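Local atomic coordinates of D-isomer specific 2-hydroxyacid dehydrogenase NAD-binding (PDB entry 4XA8), a protein that probably acts as an oxidoreductase of the D-isomer specific 2-hydroxyacid dehydrogenase family and binds NADPH as its nucleotide cofactor. Residues I301-E305 against A306-V310; D21-S24 against A25-A29. All blocks are in the same frame, centred on the assembly; numbering follows the deposited sequence.

Interaction 1. Residues I301-E305 against A306-V310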
loop_
_atom_site.group_PDB
_atom_site.type_symbol
_atom_site.label_atom_id
_atom_site.label_comp_id
_atom_site.label_asym_id
_atom_site.label_seq_id
_atom_site.Cartn_x
_atom_site.Cartn_y
_atom_site.Cartn_z
ATOM N N ILE A 301 13.839 -15.148 -31.178
ATOM C CA ILE A 301 15.068 -15.784 -31.605
ATOM C C ILE A 301 14.762 -16.667 -32.809
ATOM O O ILE A 301 15.421 -16.581 -33.888
ATOM C CB ILE A 301 15.701 -16.574 -30.445
ATOM C CG1 ILE A 301 16.305 -15.553 -29.462
ATOM C CG2 ILE A 301 16.728 -17.594 -30.983
ATOM C CD1 ILE A 301 16.925 -16.135 -28.212
ATOM N N ARG A 302 13.751 -17.514 -32.673
ATOM C CA ARG A 302 13.409 -18.369 -33.807
ATOM C C ARG A 302 12.927 -17.565 -35.026
ATOM O O ARG A 302 13.312 -17.883 -36.150
ATOM C CB ARG A 302 12.455 -19.502 -33.415
ATOM C CG ARG A 302 11.028 -19.105 -33.100
ATOM C CD ARG A 302 10.083 -20.204 -33.578
ATOM N NE ARG A 302 10.106 -20.320 -35.029
ATOM C CZ ARG A 302 9.369 -19.601 -35.873
ATOM N NH1 ARG A 302 8.521 -18.670 -35.437
ATOM N NH2 ARG A 302 9.499 -19.810 -37.175
ATOM N N ARG A 303 12.143 -16.508 -34.828
ATOM C CA ARG A 303 11.717 -15.693 -35.975
ATOM C C ARG A 303 12.893 -15.054 -36.712
ATOM O O ARG A 303 12.953 -15.097 -37.940
ATOM C CB ARG A 303 10.713 -14.625 -35.574
ATOM C CG ARG A 303 9.339 -15.197 -35.269
ATOM C CD ARG A 303 8.504 -14.278 -34.401
ATOM N NE ARG A 303 7.109 -14.730 -34.290
ATOM C CZ ARG A 303 6.087 -14.220 -34.970
ATOM N NH1 ARG A 303 4.874 -14.704 -34.783
ATOM N NH2 ARG A 303 6.260 -13.232 -35.852
ATOM N N ILE A 304 13.825 -14.468 -35.961
ATOM C CA ILE A 304 14.987 -13.823 -36.560
ATOM C C ILE A 304 15.799 -14.886 -37.324
ATOM O O ILE A 304 16.270 -14.634 -38.432
ATOM C CB ILE A 304 15.825 -13.018 -35.507
ATOM C CG1 ILE A 304 16.670 -11.944 -36.180
ATOM C CG2 ILE A 304 16.750 -13.903 -34.705
ATOM C CD1 ILE A 304 15.895 -10.701 -36.556
ATOM N N GLU A 305 15.898 -16.089 -36.760
ATOM C CA GLU A 305 16.612 -17.195 -37.392
ATOM C C GLU A 305 15.887 -17.845 -38.587
ATOM O O GLU A 305 16.509 -18.565 -39.376
ATOM C CB GLU A 305 16.969 -18.255 -36.343
ATOM C CG GLU A 305 17.906 -17.758 -35.247
ATOM C CD GLU A 305 19.333 -17.462 -35.709
ATOM O OE1 GLU A 305 20.262 -17.658 -34.897
ATOM O OE2 GLU A 305 19.552 -17.025 -36.861
ATOM N N ALA A 306 14.588 -17.589 -38.733
ATOM C CA ALA A 306 13.848 -18.038 -39.915
ATOM C C ALA A 306 13.501 -16.880 -40.856
ATOM O O ALA A 306 12.811 -17.075 -41.852
ATOM C CB ALA A 306 12.585 -18.766 -39.489
ATOM N N GLY A 307 13.979 -15.676 -40.547
ATOM C CA GLY A 307 13.731 -14.513 -41.398
ATOM C C GLY A 307 12.284 -14.064 -41.362
ATOM O O GLY A 307 11.762 -13.543 -42.347
ATOM N N GLU A 308 11.631 -14.283 -40.226
ATOM C CA GLU A 308 10.276 -13.804 -40.021
ATOM C C GLU A 308 10.315 -12.509 -39.238
ATOM O O GLU A 308 11.238 -12.288 -38.446
ATOM C CB GLU A 308 9.459 -14.843 -39.269
ATOM C CG GLU A 308 9.562 -16.229 -39.872
ATOM C CD GLU A 308 8.554 -17.188 -39.289
ATOM O OE1 GLU A 308 8.166 -16.999 -38.120
ATOM O OE2 GLU A 308 8.166 -18.137 -40.003
ATOM N N PRO A 309 9.301 -11.650 -39.422
ATOM C CA PRO A 309 9.384 -10.416 -38.644
ATOM C C PRO A 309 9.283 -10.707 -37.130
ATOM O O PRO A 309 8.681 -11.705 -36.715
ATOM C CB PRO A 309 8.202 -9.577 -39.162
ATOM C CG PRO A 309 7.588 -10.351 -40.300
ATOM C CD PRO A 309 8.022 -11.776 -40.144
ATOM N N VAL A 310 9.900 -9.854 -36.325
ATOM C CA VAL A 310 9.932 -10.062 -34.883
ATOM C C VAL A 310 8.703 -9.409 -34.227
ATOM O O VAL A 310 8.218 -8.367 -34.685
ATOM C CB VAL A 310 11.262 -9.573 -34.244
ATOM C CG1 VAL A 310 12.433 -10.370 -34.791
ATOM C CG2 VAL A 310 11.469 -8.067 -34.416
#

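Interaction 2. Residues D21-S24 against A25-A29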
loop_
_atom_site.group_PDB
_atom_site.type_symbol
_atom_site.label_atom_id
_atom_site.label_comp_id
_atom_site.label_asym_id
_atom_site.label_seq_id
_atom_site.Cartn_x
_atom_site.Cartn_y
_atom_site.Cartn_z
ATOM N N ASP A 21 18.497 -15.608 -12.928
ATOM C CA ASP A 21 17.076 -15.897 -13.012
ATOM C C ASP A 21 16.631 -15.862 -14.470
ATOM O O ASP A 21 15.761 -16.622 -14.868
ATOM C CB ASP A 21 16.268 -14.840 -12.285
ATOM C CG ASP A 21 16.454 -14.881 -10.803
ATOM O OD1 ASP A 21 16.957 -15.897 -10.273
ATOM O OD2 ASP A 21 16.058 -13.883 -10.167
ATOM N N TRP A 22 17.188 -14.941 -15.253
ATOM C CA TRP A 22 16.844 -14.867 -16.658
ATOM C C TRP A 22 17.420 -16.052 -17.407
ATOM O O TRP A 22 16.787 -16.572 -18.310
ATOM C CB TRP A 22 17.326 -13.545 -17.279
ATOM C CG TRP A 22 16.435 -12.438 -16.958
ATOM C CD1 TRP A 22 16.493 -11.612 -15.853
ATOM C CD2 TRP A 22 15.266 -12.050 -17.689
ATOM N NE1 TRP A 22 15.455 -10.707 -15.888
ATOM C CE2 TRP A 22 14.694 -10.958 -17.012
ATOM C CE3 TRP A 22 14.638 -12.535 -18.844
ATOM C CZ2 TRP A 22 13.533 -10.348 -17.453
ATOM C CZ3 TRP A 22 13.491 -11.900 -19.290
ATOM C CH2 TRP A 22 12.979 -10.807 -18.613
ATOM N N LYS A 23 18.630 -16.464 -17.043
ATOM C CA LYS A 23 19.278 -17.607 -17.676
ATOM C C LYS A 23 18.447 -18.880 -17.449
ATOM O O LYS A 23 18.197 -19.641 -18.393
ATOM C CB LYS A 23 20.703 -17.775 -17.152
ATOM C CG LYS A 23 21.471 -18.962 -17.735
ATOM C CD LYS A 23 22.953 -18.909 -17.384
ATOM C CE LYS A 23 23.732 -20.061 -18.034
ATOM N NZ LYS A 23 25.200 -19.791 -18.067
ATOM N N SER A 24 17.998 -19.083 -16.216
ATOM C CA SER A 24 17.191 -20.258 -15.887
ATOM C C SER A 24 15.891 -20.321 -16.668
ATOM O O SER A 24 15.516 -21.368 -17.189
ATOM C CB SER A 24 16.858 -20.262 -14.413
ATOM O OG SER A 24 18.052 -20.486 -13.704
ATOM N N ALA A 25 15.223 -19.182 -16.741
ATOM C CA ALA A 25 13.955 -19.058 -17.445
ATOM C C ALA A 25 14.121 -19.262 -18.964
ATOM O O ALA A 25 13.340 -19.992 -19.599
ATOM C CB ALA A 25 13.326 -17.681 -17.146
ATOM N N LEU A 26 15.144 -18.646 -19.532
ATOM C CA LEU A 26 15.429 -18.790 -20.964
ATOM C C LEU A 26 15.832 -20.229 -21.343
ATOM O O LEU A 26 15.318 -20.804 -22.306
ATOM C CB LEU A 26 16.506 -17.793 -21.359
ATOM C CG LEU A 26 16.027 -16.344 -21.430
ATOM C CD1 LEU A 26 17.262 -15.453 -21.416
ATOM C CD2 LEU A 26 15.186 -16.104 -22.677
ATOM N N GLN A 27 16.684 -20.846 -20.541
ATOM C CA GLN A 27 17.071 -22.236 -20.785
ATOM C C GLN A 27 15.969 -23.252 -20.464
ATOM O O GLN A 27 16.004 -24.335 -20.998
ATOM C CB GLN A 27 18.365 -22.563 -20.049
ATOM C CG GLN A 27 19.543 -21.883 -20.721
ATOM C CD GLN A 27 20.871 -22.098 -20.008
ATOM O OE1 GLN A 27 20.927 -22.571 -18.872
ATOM N NE2 GLN A 27 21.944 -21.721 -20.672
ATOM N N ALA A 28 15.009 -22.894 -19.615
ATOM C CA ALA A 28 13.807 -23.715 -19.397
ATOM C C ALA A 28 12.946 -23.717 -20.648
ATOM O O ALA A 28 12.551 -24.785 -21.145
ATOM C CB ALA A 28 13.002 -23.230 -18.179
ATOM N N ALA A 29 12.673 -22.515 -21.143
ATOM C CA ALA A 29 11.914 -22.279 -22.355
ATOM C C ALA A 29 12.614 -22.749 -23.645
ATOM O O ALA A 29 11.931 -23.103 -24.607
ATOM C CB ALA A 29 11.592 -20.806 -22.462
#

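Interaction 1. Residues I301-E305 against A306-V310
Arg303, in the last turn of helix 290-306, reaches along the outgoing chain and grips it at Pro309. Its CB lies 3.7 Å from both Glu308 O and Pro309 O, CG comes 3.6 Å from Glu308 OE1, and CD passes Pro309 O. Because the chain runs extended from CG to NE, NH2 arrives beside the carbonyl and donates to Pro309 O at 3.0 Å, nearly straight at 161°, with the oxygen in the guanidinium plane. The backbone of Arg303 holds the same loop: Glu308 N donates to Arg303 O at 2.8 Å. Together with the weak bond from Gly307 N to Ile304 O and the positive phi of Gly307, it makes a Schellman motif that ends the helix. Arg302 adds a salt bridge from NH1 to Glu308 OE1 (3.2 Å), the guanidinium and carboxylate planes standing 82° apart. Arg302 NH1 and Arg303 NE each form a salt bridge to Glu299 as well. Were Arg303 replaced by an alanine, Pro309 O would probably lose its side-chain donor, Glu299 the arginine that meets it through NE, and the loop after the helix would be freer to shift. Among the apolar groups, Ile304 CD1 meets Val310 CG1 at 3.9 Å. Both of these side chains rest on Pro94, Ile304 also touches Tyr54 of strand 52-57, and Glu305 salt-bridges Arg53, fastening the helix end to the five-stranded parallel sheet.

Interaction 2. Residues D21-S24 against A25-A29
Leu26 N donates to Trp22 O at 2.9 Å, and Gln27 N to Lys23 O at 2.9 Å with an angle of 166°, two of the four successive i to i+4 bonds that join residues 21-24 to 25-29. Ala25 N to Asp21 O is longer at 3.2 Å, while Ala28 N to Ser24 O is more bent, at 140°. The side chains of Lys23 and Gln27 lie alongside each other one turn apart and point the same way. Lys23 CE sits 3.6 Å from Gln27 NE2, and Lys23 CG is 3.8 Å from Gln27 OE1. With its CG anti to the backbone N (chi1 179°) and the rest of the chain extended, Lys23 carries NZ to a hydrogen bond with Val35 O, and Gln27 NE2 donates to Leu33 O; the pair thus ties the helix to the chain entering and forming strand 34-37, within the beta-alpha-beta unit of strand 9-13, helix 19-29 and strand 34-37. At the other end, Asp21 OD2 is hydrogen-bonded to His138 ND1 of the second subunit, so the same helix also meets the dimer partner. Further out, Leu26 folds back over its own helix, CG lying 3.2 Å from Trp22 O. Ala25 CB approaches Asp21 O at 3.5 Å. The buried indole of Trp22 meets the ring of Phe12 on strand 9-13 and packs against Pro290, Ala293 and Ile297 of helix 290-306.

Interaction 2 precedes interaction 1 in the chain; their centres are 20 Å apart and their nearest atoms about 6 Å apart, without touching. Helix 290-306 relates them: residues of its first half pack on Trp22, while its end forms interaction 1. Both also border the five-stranded parallel sheet, interaction 1 through strand 52-57 and interaction 2 through strands 9-13 and 34-37. No residue of either contact is among those seen to bind NADPH. However, Arg97, an NADPH-binding residue, has its side chain about 9 Å from that of Val310 and about 11 Å from that of Trp22, and Ser286, another, is about 11 Å from Trp22, side chain to side chain.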